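Local coordinates for protein putative N-acetylmuramoyl-L-alanine amidase,autolysin cwp6 (Peptoclostridium difficile, PDB 5J72) that probably hydrolyses the amide bond between N-acetylmuramic acid and L-alanine in peptidoglycan as a zinc-dependent autolysin carrying cell wall-binding CWB2 modules, at residues A[527-532]-A[627-632]; A[539-544]-A[565-570]; A[543-548]-A[557-562]; A[561-566]-A[575-580]. All coordinates share one frame; numbering follows the deposited sequence.

Contact 1 (A[527-532]-A[627-632]). With ZN (zinc ion), chain I.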
loop_
_atom_site.group_PDB
_atom_site.type_symbol
_atom_site.label_atom_id
_atom_site.label_comp_id
_atom_site.label_asym_id
_atom_site.label_seq_id
_atom_site.Cartn_x
_atom_site.Cartn_y
_atom_site.Cartn_z
ATOM N N THR A 527 10.557 14.817 -22.279
ATOM C CA THR A 527 10.031 13.883 -23.240
ATOM C C THR A 527 8.494 13.897 -23.206
ATOM O O THR A 527 7.917 13.527 -22.187
ATOM C CB THR A 527 10.522 12.481 -22.928
ATOM O OG1 THR A 527 11.961 12.495 -22.934
ATOM C CG2 THR A 527 10.123 11.469 -23.957
ATOM N N SER A 528 7.858 14.299 -24.315
ATOM C CA SER A 528 6.413 14.275 -24.420
ATOM C C SER A 528 6.037 12.950 -25.025
ATOM O O SER A 528 6.692 12.494 -25.971
ATOM C CB SER A 528 5.945 15.484 -25.246
ATOM O OG SER A 528 4.533 15.516 -25.376
ATOM N N ILE A 529 4.995 12.274 -24.510
ATOM C CA ILE A 529 4.635 10.962 -24.980
ATOM C C ILE A 529 3.246 11.038 -25.545
ATOM O O ILE A 529 2.309 11.439 -24.844
ATOM C CB ILE A 529 4.711 9.929 -23.787
ATOM C CG1 ILE A 529 6.209 9.764 -23.373
ATOM C CG2 ILE A 529 4.184 8.538 -24.206
ATOM C CD1 ILE A 529 6.401 8.901 -22.120
ATOM N N HIS A 530 3.112 10.635 -26.796
ATOM C CA HIS A 530 1.861 10.704 -27.542
ATOM C C HIS A 530 1.607 9.426 -28.353
ATOM O O HIS A 530 2.491 8.572 -28.448
ATOM C CB HIS A 530 1.941 11.901 -28.515
ATOM C CG HIS A 530 1.776 13.230 -27.830
ATOM N ND1 HIS A 530 0.604 13.990 -27.953
ATOM C CD2 HIS A 530 2.625 13.911 -27.008
ATOM C CE1 HIS A 530 0.795 15.067 -27.197
ATOM N NE2 HIS A 530 1.986 15.082 -26.602
ATOM N N TYR A 531 0.384 9.275 -28.909
ATOM C CA TYR A 531 0.054 8.145 -29.786
ATOM C C TYR A 531 -0.447 8.754 -31.118
ATOM O O TYR A 531 -1.140 9.776 -31.083
ATOM C CB TYR A 531 -0.992 7.235 -29.146
ATOM C CG TYR A 531 -0.333 6.264 -28.193
ATOM C CD1 TYR A 531 -0.043 4.960 -28.583
ATOM C CD2 TYR A 531 0.061 6.667 -26.918
ATOM C CE1 TYR A 531 0.639 4.089 -27.741
ATOM C CE2 TYR A 531 0.744 5.798 -26.066
ATOM C CZ TYR A 531 1.036 4.514 -26.483
ATOM O OH TYR A 531 1.718 3.658 -25.643
ATOM N N ASN A 532 -0.049 8.181 -32.273
ATOM C CA ASN A 532 -0.404 8.713 -33.605
ATOM C C ASN A 532 -1.744 8.218 -34.072
ATOM O O ASN A 532 -2.354 7.353 -33.439
ATOM C CB ASN A 532 0.606 8.277 -34.665
ATOM C CG ASN A 532 1.330 9.431 -35.240
ATOM O OD1 ASN A 532 0.711 10.464 -35.491
ATOM N ND2 ASN A 532 2.649 9.374 -35.439
ATOM N N THR A 627 8.834 1.407 -20.351
ATOM C CA THR A 627 10.172 1.040 -19.900
ATOM C C THR A 627 11.238 1.298 -21.031
ATOM O O THR A 627 12.296 1.872 -20.746
ATOM C CB THR A 627 10.205 -0.471 -19.607
ATOM O OG1 THR A 627 9.255 -0.699 -18.532
ATOM C CG2 THR A 627 11.690 -0.925 -19.190
ATOM N N GLN A 628 10.951 0.869 -22.262
ATOM C CA GLN A 628 11.913 1.084 -23.370
ATOM C C GLN A 628 12.173 2.568 -23.568
ATOM O O GLN A 628 13.318 3.010 -23.801
ATOM C CB GLN A 628 11.381 0.454 -24.655
ATOM C CG GLN A 628 11.204 -1.069 -24.598
ATOM C CD GLN A 628 12.479 -1.742 -24.087
ATOM O OE1 GLN A 628 12.529 -2.273 -22.967
ATOM N NE2 GLN A 628 13.578 -1.685 -24.878
ATOM N N ILE A 629 11.095 3.387 -23.473
ATOM C CA ILE A 629 11.338 4.786 -23.602
ATOM C C ILE A 629 12.255 5.260 -22.482
ATOM O O ILE A 629 13.144 6.071 -22.723
ATOM C CB ILE A 629 9.975 5.563 -23.596
ATOM C CG1 ILE A 629 9.179 5.195 -24.875
ATOM C CG2 ILE A 629 10.249 7.079 -23.496
ATOM C CD1 ILE A 629 7.662 5.771 -24.878
ATOM N N GLY A 630 12.036 4.735 -21.225
ATOM C CA GLY A 630 12.881 5.160 -20.120
ATOM C C GLY A 630 14.336 4.715 -20.376
ATOM O O GLY A 630 15.272 5.454 -20.032
ATOM N N ILE A 631 14.510 3.544 -20.943
ATOM C CA ILE A 631 15.910 3.059 -21.185
ATOM C C ILE A 631 16.572 4.011 -22.220
ATOM O O ILE A 631 17.726 4.419 -22.032
ATOM C CB ILE A 631 15.917 1.602 -21.702
ATOM C CG1 ILE A 631 15.478 0.610 -20.565
ATOM C CG2 ILE A 631 17.419 1.212 -22.159
ATOM C CD1 ILE A 631 15.043 -0.761 -21.135
ATOM N N GLY A 632 15.833 4.354 -23.289
ATOM C CA GLY A 632 16.366 5.286 -24.289
ATOM C C GLY A 632 16.719 6.610 -23.665
ATOM O O GLY A 632 17.704 7.237 -24.022
HETATM ZN ZN ZN I . -1.059 13.680 -29.355
HETATM O O HOH W 1 -0.267 12.752 -31.136
HETATM O O HOH W 2 -0.644 15.593 -30.259
HETATM O O HOH W 3 -2.866 13.694 -30.854
#

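Contact 2 (A[539-544]-A[565-570])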
loop_
_atom_site.group_PDB
_atom_site.type_symbol
_atom_site.label_atom_id
_atom_site.label_comp_id
_atom_site.label_asym_id
_atom_site.label_seq_id
_atom_site.Cartn_x
_atom_site.Cartn_y
_atom_site.Cartn_z
ATOM N N ASN A 539 0.990 3.430 -39.473
ATOM C CA ASN A 539 1.424 2.487 -38.439
ATOM C C ASN A 539 2.917 2.727 -38.229
ATOM O O ASN A 539 3.582 3.273 -39.120
ATOM C CB ASN A 539 1.153 1.008 -38.833
ATOM C CG ASN A 539 1.961 0.541 -40.044
ATOM O OD1 ASN A 539 1.492 0.675 -41.182
ATOM N ND2 ASN A 539 3.197 0.051 -39.892
ATOM N N GLY A 540 3.431 2.340 -37.048
ATOM C CA GLY A 540 4.841 2.529 -36.735
ATOM C C GLY A 540 5.079 3.582 -35.662
ATOM O O GLY A 540 4.137 4.163 -35.110
ATOM N N VAL A 541 6.374 3.835 -35.388
ATOM C CA VAL A 541 6.837 4.766 -34.363
ATOM C C VAL A 541 7.703 5.847 -35.022
ATOM O O VAL A 541 8.454 5.565 -35.976
ATOM C CB VAL A 541 7.644 3.942 -33.281
ATOM C CG1 VAL A 541 8.747 3.113 -33.936
ATOM C CG2 VAL A 541 8.311 4.873 -32.267
ATOM N N GLU A 542 7.592 7.093 -34.532
ATOM C CA GLU A 542 8.403 8.217 -35.000
ATOM C C GLU A 542 8.601 9.133 -33.839
ATOM O O GLU A 542 7.772 9.142 -32.933
ATOM C CB GLU A 542 7.708 8.994 -36.126
ATOM C CG GLU A 542 6.292 9.435 -35.735
ATOM C CD GLU A 542 5.528 10.013 -36.961
ATOM O OE1 GLU A 542 5.840 9.599 -38.120
ATOM O OE2 GLU A 542 4.652 10.879 -36.762
ATOM N N ILE A 543 9.667 9.880 -33.844
ATOM C CA ILE A 543 9.894 10.795 -32.760
ATOM C C ILE A 543 10.265 12.129 -33.387
ATOM O O ILE A 543 11.073 12.153 -34.311
ATOM C CB ILE A 543 11.046 10.233 -31.867
ATOM C CG1 ILE A 543 10.649 8.782 -31.334
ATOM C CG2 ILE A 543 11.350 11.226 -30.719
ATOM C CD1 ILE A 543 11.643 8.171 -30.411
ATOM N N TYR A 544 9.725 13.224 -32.882
ATOM C CA TYR A 544 10.079 14.553 -33.347
ATOM C C TYR A 544 11.125 15.132 -32.491
ATOM O O TYR A 544 11.063 14.966 -31.253
ATOM C CB TYR A 544 8.854 15.474 -33.286
ATOM C CG TYR A 544 7.885 15.112 -34.370
ATOM C CD1 TYR A 544 6.881 14.195 -34.144
ATOM C CD2 TYR A 544 8.024 15.633 -35.662
ATOM C CE1 TYR A 544 6.037 13.789 -35.161
ATOM C CE2 TYR A 544 7.191 15.228 -36.683
ATOM C CZ TYR A 544 6.199 14.303 -36.431
ATOM O OH TYR A 544 5.381 13.856 -37.435
ATOM N N ARG A 565 15.524 1.866 -28.727
ATOM C CA ARG A 565 15.016 0.978 -27.632
ATOM C C ARG A 565 13.603 0.491 -27.873
ATOM O O ARG A 565 13.299 -0.659 -27.585
ATOM C CB ARG A 565 15.137 1.690 -26.298
ATOM C CG ARG A 565 16.610 1.991 -25.931
ATOM C CD ARG A 565 17.487 0.703 -25.924
ATOM N NE ARG A 565 18.706 1.032 -25.197
ATOM C CZ ARG A 565 19.575 0.130 -24.758
ATOM N NH1 ARG A 565 20.639 0.513 -24.072
ATOM N NH2 ARG A 565 19.393 -1.155 -25.019
ATOM N N ILE A 566 12.718 1.345 -28.427
ATOM C CA ILE A 566 11.365 0.881 -28.651
ATOM C C ILE A 566 11.369 -0.281 -29.626
ATOM O O ILE A 566 10.716 -1.319 -29.416
ATOM C CB ILE A 566 10.498 2.040 -29.217
ATOM C CG1 ILE A 566 10.292 3.098 -28.104
ATOM C CG2 ILE A 566 9.129 1.476 -29.739
ATOM C CD1 ILE A 566 9.494 4.310 -28.638
ATOM N N LEU A 567 12.122 -0.091 -30.732
ATOM C CA LEU A 567 12.176 -1.111 -31.766
ATOM C C LEU A 567 12.830 -2.403 -31.243
ATOM O O LEU A 567 12.555 -3.449 -31.806
ATOM C CB LEU A 567 12.889 -0.529 -32.984
ATOM C CG LEU A 567 12.012 0.551 -33.717
ATOM C CD1 LEU A 567 12.825 1.344 -34.746
ATOM C CD2 LEU A 567 10.851 -0.162 -34.408
ATOM N N GLU A 568 13.659 -2.347 -30.171
ATOM C CA GLU A 568 14.248 -3.581 -29.612
ATOM C C GLU A 568 13.151 -4.503 -29.057
ATOM O O GLU A 568 13.395 -5.702 -28.971
ATOM C CB GLU A 568 15.308 -3.236 -28.493
ATOM C CG GLU A 568 16.556 -2.619 -29.122
ATOM C CD GLU A 568 17.696 -2.304 -28.130
ATOM O OE1 GLU A 568 17.512 -2.460 -26.902
ATOM O OE2 GLU A 568 18.805 -1.892 -28.622
ATOM N N LYS A 569 11.926 -3.994 -28.699
ATOM C CA LYS A 569 10.867 -4.861 -28.119
ATOM C C LYS A 569 9.612 -4.858 -28.905
ATOM O O LYS A 569 8.704 -5.603 -28.592
ATOM C CB LYS A 569 10.430 -4.407 -26.703
ATOM C CG LYS A 569 11.547 -4.334 -25.717
ATOM C CD LYS A 569 11.916 -5.694 -25.194
ATOM C CE LYS A 569 13.415 -5.720 -25.098
ATOM N NZ LYS A 569 13.898 -6.820 -24.235
ATOM N N PHE A 570 9.529 -4.010 -29.897
ATOM C CA PHE A 570 8.315 -3.894 -30.671
ATOM C C PHE A 570 8.615 -3.967 -32.171
ATOM O O PHE A 570 9.320 -3.079 -32.664
ATOM C CB PHE A 570 7.650 -2.508 -30.353
ATOM C CG PHE A 570 7.091 -2.460 -28.949
ATOM C CD1 PHE A 570 5.853 -3.006 -28.660
ATOM C CD2 PHE A 570 7.819 -1.915 -27.917
ATOM C CE1 PHE A 570 5.364 -3.010 -27.357
ATOM C CE2 PHE A 570 7.320 -1.919 -26.606
ATOM C CZ PHE A 570 6.095 -2.471 -26.350
#

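Contact 3 (A[543-548]-A[557-562])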
loop_
_atom_site.group_PDB
_atom_site.type_symbol
_atom_site.label_atom_id
_atom_site.label_comp_id
_atom_site.label_asym_id
_atom_site.label_seq_id
_atom_site.Cartn_x
_atom_site.Cartn_y
_atom_site.Cartn_z
ATOM N N ILE A 543 9.667 9.880 -33.844
ATOM C CA ILE A 543 9.894 10.795 -32.760
ATOM C C ILE A 543 10.265 12.129 -33.387
ATOM O O ILE A 543 11.073 12.153 -34.311
ATOM C CB ILE A 543 11.046 10.233 -31.867
ATOM C CG1 ILE A 543 10.649 8.782 -31.334
ATOM C CG2 ILE A 543 11.350 11.226 -30.719
ATOM C CD1 ILE A 543 11.643 8.171 -30.411
ATOM N N TYR A 544 9.725 13.224 -32.882
ATOM C CA TYR A 544 10.079 14.553 -33.347
ATOM C C TYR A 544 11.125 15.132 -32.491
ATOM O O TYR A 544 11.063 14.966 -31.253
ATOM C CB TYR A 544 8.854 15.474 -33.286
ATOM C CG TYR A 544 7.885 15.112 -34.370
ATOM C CD1 TYR A 544 6.881 14.195 -34.144
ATOM C CD2 TYR A 544 8.024 15.633 -35.662
ATOM C CE1 TYR A 544 6.037 13.789 -35.161
ATOM C CE2 TYR A 544 7.191 15.228 -36.683
ATOM C CZ TYR A 544 6.199 14.303 -36.431
ATOM O OH TYR A 544 5.381 13.856 -37.435
ATOM N N TYR A 545 12.087 15.845 -33.066
ATOM C CA TYR A 545 13.101 16.461 -32.234
ATOM C C TYR A 545 13.301 17.923 -32.732
ATOM O O TYR A 545 12.644 18.277 -33.695
ATOM C CB TYR A 545 14.415 15.626 -32.243
ATOM C CG TYR A 545 15.044 15.524 -33.620
ATOM C CD1 TYR A 545 14.533 14.648 -34.583
ATOM C CD2 TYR A 545 16.131 16.316 -33.966
ATOM C CE1 TYR A 545 15.090 14.581 -35.862
ATOM C CE2 TYR A 545 16.702 16.243 -35.236
ATOM C CZ TYR A 545 16.178 15.380 -36.178
ATOM O OH TYR A 545 16.771 15.327 -37.422
ATOM N N LYS A 546 14.140 18.738 -32.087
ATOM C CA LYS A 546 14.223 20.155 -32.464
ATOM C C LYS A 546 14.979 20.342 -33.810
ATOM O O LYS A 546 16.033 19.734 -34.021
ATOM C CB LYS A 546 14.926 20.929 -31.377
ATOM C CG LYS A 546 14.192 21.001 -30.056
ATOM C CD LYS A 546 14.920 21.887 -29.127
ATOM C CE LYS A 546 14.180 22.085 -27.854
ATOM N NZ LYS A 546 14.850 23.106 -26.954
ATOM N N VAL A 547 14.434 21.173 -34.702
ATOM C CA VAL A 547 15.049 21.392 -36.011
ATOM C C VAL A 547 16.483 21.890 -35.858
ATOM O O VAL A 547 17.317 21.502 -36.647
ATOM C CB VAL A 547 14.148 22.376 -36.823
ATOM C CG1 VAL A 547 14.244 23.776 -36.240
ATOM C CG2 VAL A 547 14.551 22.357 -38.301
ATOM N N LYS A 548 16.787 22.705 -34.853
ATOM C CA LYS A 548 18.136 23.212 -34.649
ATOM C C LYS A 548 19.191 22.092 -34.552
ATOM O O LYS A 548 20.373 22.340 -34.795
ATOM C CB LYS A 548 18.182 24.068 -33.379
ATOM C CG LYS A 548 18.436 23.285 -32.094
ATOM C CD LYS A 548 18.510 24.201 -30.900
ATOM C CE LYS A 548 19.045 23.465 -29.700
ATOM N NZ LYS A 548 19.133 24.352 -28.524
ATOM N N THR A 557 20.063 12.932 -30.625
ATOM C CA THR A 557 20.609 11.729 -29.988
ATOM C C THR A 557 19.483 11.067 -29.153
ATOM O O THR A 557 19.295 9.842 -29.209
ATOM C CB THR A 557 21.775 12.110 -29.091
ATOM O OG1 THR A 557 22.808 12.694 -29.923
ATOM C CG2 THR A 557 22.340 10.910 -28.346
ATOM N N ALA A 558 18.754 11.894 -28.406
ATOM C CA ALA A 558 17.639 11.399 -27.560
ATOM C C ALA A 558 16.647 10.685 -28.434
ATOM O O ALA A 558 16.273 9.557 -28.149
ATOM C CB ALA A 558 16.972 12.587 -26.855
ATOM N N ALA A 559 16.224 11.281 -29.562
ATOM C CA ALA A 559 15.207 10.616 -30.389
ATOM C C ALA A 559 15.711 9.314 -31.007
ATOM O O ALA A 559 14.956 8.343 -31.147
ATOM C CB ALA A 559 14.733 11.596 -31.516
ATOM N N SER A 560 17.030 9.283 -31.402
ATOM C CA SER A 560 17.619 8.063 -32.005
ATOM C C SER A 560 17.691 6.944 -30.965
ATOM O O SER A 560 17.282 5.819 -31.268
ATOM C CB SER A 560 19.040 8.326 -32.508
ATOM O OG SER A 560 18.998 9.521 -33.279
ATOM N N ASN A 561 18.170 7.277 -29.741
ATOM C CA ASN A 561 18.249 6.267 -28.651
ATOM C C ASN A 561 16.884 5.690 -28.336
ATOM O O ASN A 561 16.725 4.471 -28.273
ATOM C CB ASN A 561 18.828 6.908 -27.409
ATOM C CG ASN A 561 20.281 7.202 -27.521
ATOM O OD1 ASN A 561 20.913 6.570 -28.363
ATOM N ND2 ASN A 561 20.860 8.135 -26.753
ATOM N N ILE A 562 15.845 6.552 -28.138
ATOM C CA ILE A 562 14.485 6.021 -27.777
ATOM C C ILE A 562 13.910 5.218 -28.878
ATOM O O ILE A 562 13.318 4.150 -28.660
ATOM C CB ILE A 562 13.560 7.246 -27.403
ATOM C CG1 ILE A 562 14.112 7.898 -26.112
ATOM C CG2 ILE A 562 12.088 6.779 -27.269
ATOM C CD1 ILE A 562 13.586 9.310 -25.845
#

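Contact 4 (A[561-566]-A[575-580])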
loop_
_atom_site.group_PDB
_atom_site.type_symbol
_atom_site.label_atom_id
_atom_site.label_comp_id
_atom_site.label_asym_id
_atom_site.label_seq_id
_atom_site.Cartn_x
_atom_site.Cartn_y
_atom_site.Cartn_z
ATOM N N ASN A 561 18.170 7.277 -29.741
ATOM C CA ASN A 561 18.249 6.267 -28.651
ATOM C C ASN A 561 16.884 5.690 -28.336
ATOM O O ASN A 561 16.725 4.471 -28.273
ATOM C CB ASN A 561 18.828 6.908 -27.409
ATOM C CG ASN A 561 20.281 7.202 -27.521
ATOM O OD1 ASN A 561 20.913 6.570 -28.363
ATOM N ND2 ASN A 561 20.860 8.135 -26.753
ATOM N N ILE A 562 15.845 6.552 -28.138
ATOM C CA ILE A 562 14.485 6.021 -27.777
ATOM C C ILE A 562 13.910 5.218 -28.878
ATOM O O ILE A 562 13.318 4.150 -28.660
ATOM C CB ILE A 562 13.560 7.246 -27.403
ATOM C CG1 ILE A 562 14.112 7.898 -26.112
ATOM C CG2 ILE A 562 12.088 6.779 -27.269
ATOM C CD1 ILE A 562 13.586 9.310 -25.845
ATOM N N LEU A 563 14.055 5.682 -30.113
ATOM C CA LEU A 563 13.504 4.917 -31.240
ATOM C C LEU A 563 14.174 3.509 -31.285
ATOM O O LEU A 563 13.532 2.498 -31.467
ATOM C CB LEU A 563 13.850 5.743 -32.552
ATOM C CG LEU A 563 13.419 5.033 -33.836
ATOM C CD1 LEU A 563 11.917 4.864 -33.918
ATOM C CD2 LEU A 563 13.874 5.873 -35.023
ATOM N N LYS A 564 15.510 3.487 -31.123
ATOM C CA LYS A 564 16.233 2.199 -31.101
ATOM C C LYS A 564 15.644 1.314 -29.978
ATOM O O LYS A 564 15.266 0.166 -30.237
ATOM C CB LYS A 564 17.720 2.485 -30.809
ATOM C CG LYS A 564 18.585 1.229 -30.756
ATOM C CD LYS A 564 20.084 1.575 -30.647
ATOM C CE LYS A 564 20.980 0.476 -31.310
ATOM N NZ LYS A 564 22.305 0.309 -30.610
ATOM N N ARG A 565 15.524 1.866 -28.727
ATOM C CA ARG A 565 15.016 0.978 -27.632
ATOM C C ARG A 565 13.603 0.491 -27.873
ATOM O O ARG A 565 13.299 -0.659 -27.585
ATOM C CB ARG A 565 15.137 1.690 -26.298
ATOM C CG ARG A 565 16.610 1.991 -25.931
ATOM C CD ARG A 565 17.487 0.703 -25.924
ATOM N NE ARG A 565 18.706 1.032 -25.197
ATOM C CZ ARG A 565 19.575 0.130 -24.758
ATOM N NH1 ARG A 565 20.639 0.513 -24.072
ATOM N NH2 ARG A 565 19.393 -1.155 -25.019
ATOM N N ILE A 566 12.718 1.345 -28.427
ATOM C CA ILE A 566 11.365 0.881 -28.651
ATOM C C ILE A 566 11.369 -0.281 -29.626
ATOM O O ILE A 566 10.716 -1.319 -29.416
ATOM C CB ILE A 566 10.498 2.040 -29.217
ATOM C CG1 ILE A 566 10.292 3.098 -28.104
ATOM C CG2 ILE A 566 9.129 1.476 -29.739
ATOM C CD1 ILE A 566 9.494 4.310 -28.638
ATOM N N ARG A 575 9.460 4.657 -38.539
ATOM C CA ARG A 575 9.206 5.835 -39.349
ATOM C C ARG A 575 10.302 6.868 -39.190
ATOM O O ARG A 575 10.276 7.908 -39.848
ATOM C CB ARG A 575 7.818 6.401 -39.029
ATOM C CG ARG A 575 6.731 5.290 -39.002
ATOM C CD ARG A 575 5.393 5.805 -38.420
ATOM N NE ARG A 575 4.982 7.049 -39.077
ATOM C CZ ARG A 575 4.079 7.107 -40.050
ATOM N NH1 ARG A 575 3.470 5.999 -40.468
ATOM N NH2 ARG A 575 3.788 8.268 -40.622
ATOM N N GLY A 576 11.282 6.602 -38.330
ATOM C CA GLY A 576 12.416 7.500 -38.202
ATOM C C GLY A 576 12.183 8.646 -37.251
ATOM O O GLY A 576 11.100 8.756 -36.692
ATOM N N ILE A 577 13.215 9.483 -37.065
ATOM C CA ILE A 577 13.142 10.660 -36.233
ATOM C C ILE A 577 12.794 11.801 -37.222
ATOM O O ILE A 577 13.268 11.770 -38.370
ATOM C CB ILE A 577 14.454 10.840 -35.470
ATOM C CG1 ILE A 577 15.670 10.939 -36.403
ATOM C CG2 ILE A 577 14.643 9.616 -34.557
ATOM C CD1 ILE A 577 16.893 11.488 -35.680
ATOM N N LYS A 578 11.986 12.775 -36.821
ATOM C CA LYS A 578 11.539 13.817 -37.738
ATOM C C LYS A 578 11.581 15.214 -37.175
ATOM O O LYS A 578 11.595 15.399 -35.950
ATOM C CB LYS A 578 10.113 13.547 -38.069
ATOM C CG LYS A 578 9.832 12.263 -38.746
ATOM C CD LYS A 578 8.366 12.218 -39.022
ATOM C CE LYS A 578 8.020 11.279 -40.139
ATOM N NZ LYS A 578 8.245 9.877 -39.754
ATOM N N THR A 579 11.668 16.236 -38.054
ATOM C CA THR A 579 11.565 17.598 -37.585
ATOM C C THR A 579 10.369 18.165 -38.366
ATOM O O THR A 579 9.963 17.612 -39.392
ATOM C CB THR A 579 12.803 18.441 -37.750
ATOM O OG1 THR A 579 13.105 18.581 -39.143
ATOM C CG2 THR A 579 13.967 17.875 -37.049
ATOM N N ARG A 580 9.780 19.239 -37.857
ATOM C CA ARG A 580 8.635 19.852 -38.502
ATOM C C ARG A 580 8.651 21.319 -38.099
ATOM O O ARG A 580 8.864 21.656 -36.934
ATOM C CB ARG A 580 7.375 19.137 -38.107
ATOM C CG ARG A 580 6.234 19.509 -39.014
ATOM C CD ARG A 580 4.901 19.206 -38.373
ATOM N NE ARG A 580 3.859 20.041 -38.973
ATOM C CZ ARG A 580 2.578 19.705 -39.005
ATOM N NH1 ARG A 580 2.174 18.555 -38.478
ATOM N NH2 ARG A 580 1.686 20.521 -39.557
#

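Contact 1 (A[527-532]-A[627-632])
A single helix residue, I629, meets both T527 and I529, while H530, the next residue after I529, holds a zinc ion and takes no part in the packing. No other residue of 627-632 touches the strand segment. The touch is light. I629 CG2 lies 4.4 Å from T527 CG2, and I629 CD1 lies 4.4 Å from I529 CD1. The two branches of I629 thus divide the strand face between them, one methyl for each strand residue. All three residues are buried. I629 also packs on I562 and I566 of helix 554-569, and I529 packs on T484 of helix 477-494, so these methyls are part of a wider layer between the sheet and the helices.

H530 carries the metal. Its ring leaves the strand on the side away from I629, where ND1 binds zinc at 2.2 Å. Waters 1 and 2 bind zinc at 2.2 Å and water 3 at 2.4 Å. H460 and E477 complete the three protein ligands. Water 1 lies 3.1 Å from Y531 O and probably donates to it. E477 OE1 also accepts the backbone N-H of Y531, which ties the metal ligand to the strand. S528 OG lies at the edge of the H530 ring, in its plane, and is hydrogen-bonded to D457 OD2. A His-Glu-His zinc site, with H530 from a central strand, H460 just after strand 453-458 and E477 at a helix start, is typical of the Amidase_3 fold.

Contact 2 (A[539-544]-A[565-570])
V541 packs on I566 and L567 in a strand-to-helix contact within a beta-alpha-beta unit. The unit runs from strand 541-544 through helix 554-569 to strand 574-578, and the two strands are parallel neighbours in the six-stranded sheet of the amidase domain. The contact is apolar and has no hydrogen bond across it. The strand and the last turns of the helix come nearest at V541 and I566, whose CA atoms are 8.3 Å apart.

V541 works with both of its methyls. CG2 meets I566 CD1 at 3.9 Å. CG1 meets L567 CD2, also at 3.9 Å. The valine is turned so that CG1 lies between the backbone N and the carbonyl carbon (chi1 53°), which sends the two methyls to two successive helix residues. Both pairs of side chains cross obliquely. I566 is buried and reaches on to V602 of strand 599-606 and to M625 and I629 of helix 619-637. L567 is partly exposed.

The residues next to the packing ones, E542 and R565, turn to polar partners elsewhere. E542 OE1 takes salt bridges from R575 and K578 of strand 574-578. On the helix, R565 NE is paired with D635. R565 NH2 donates to E568 OE1 at 3.0 Å, with the acceptor in the guanidinium plane and the bond arriving on the syn side of the carboxylate.

Contact 3 (A[543-548]-A[557-562])
I543 presses against A559 and I562 in a tight apolar contact. I543 CG2 lies 3.5 Å from A559 CB, closer than usual van der Waals contact. I543 CD1 lies 3.5 Å from I562 CG2, equally tight, and 3.4 Å from the carbonyl oxygen A559 O. The side chains of I543 and I562 cross at about a right angle. With CG1 anti to the carbonyl carbon (chi1 -58°) and the chain extended beyond it, I543 slides its CD1 past the alanine to the next turn of the helix. The small A559 side chain lets the backbones approach to 5.8 Å between the CA atoms of I543 and A559.

Y545 adds a looser touch, its CB 4.1 Å from A559 CB. I543 and the residues just after it join strand 541-544 to helix 554-569, the first two elements of a beta-alpha-beta unit in the amidase domain.

Further out, I600 of the neighbouring antiparallel strand meets I543, Y545 and I562. V602 of that strand backs I562 as well. I577 packs on both Y545 and A559 from the other neighbouring strand. I562 also touches I629 and I633 of helix 619-637. Beyond Y545 the chain is held by polar bonds: K546 N is hydrogen-bonded to T555 OG1, near the start of the helix, and K546 NZ reaches the backbone oxygens of N595 and Y597.

Contact 4 (A[561-566]-A[575-580])
L563 and G576 mark the nearest approach of the two backbones, with their CA atoms 7.5 Å apart. The helix is regular here. The strand passes G576 with a positive phi (85°, psi 178°), a conformation in which a side chain would strike the carbonyl oxygen of R575. The bare backbone of the glycine is what the helix meets.

One methyl makes the contact. L563 CD2 lies 3.9 Å from G576 CA and 3.8 Å from I577 CG2. The leucine CG is anti to the backbone N (chi1 176°), which points the branch at the strand, with CD2 the methyl that touches. The side chains of L563 and I577 approach at a slant. L563 is buried, and it also touches V541 and I543 of the neighbouring strand 541-544. G576 and I577 are partly exposed, so the contact sits at the border of the apolar layer.

The strand segment has its own brace. K578 NZ donates to R575 O at 2.8 Å from above the carbonyl plane, 45° out of it. K578 and R575 also both pair with E542, across to the neighbouring strand. The arrangement is that of a helix returning onto the edge strand of a parallel beta-alpha-beta crossover.

Overall arrangement
All four contacts lie in the amidase domain, on one six-stranded sheet. Contacts 2, 3 and 4 share helix 554-569 and form one beta-alpha-beta unit: contacts 2 and 3 seat the helix on strand 541-544, and contact 4 seats it on edge strand 574-578. The centres of contacts 3 and 4 are about 6 Å apart, those of 2 and 4 about 7 Å. I543 O and K578 N, 2.7 Å apart, link the strands. Contact 1 brings helix 619-637 alongside, and Q628 NE2 bonds to R565 O at 2.9 Å. Contact 1 holds a zinc ligand. The V541 and I543 side chains lie about 13 Å from the zinc.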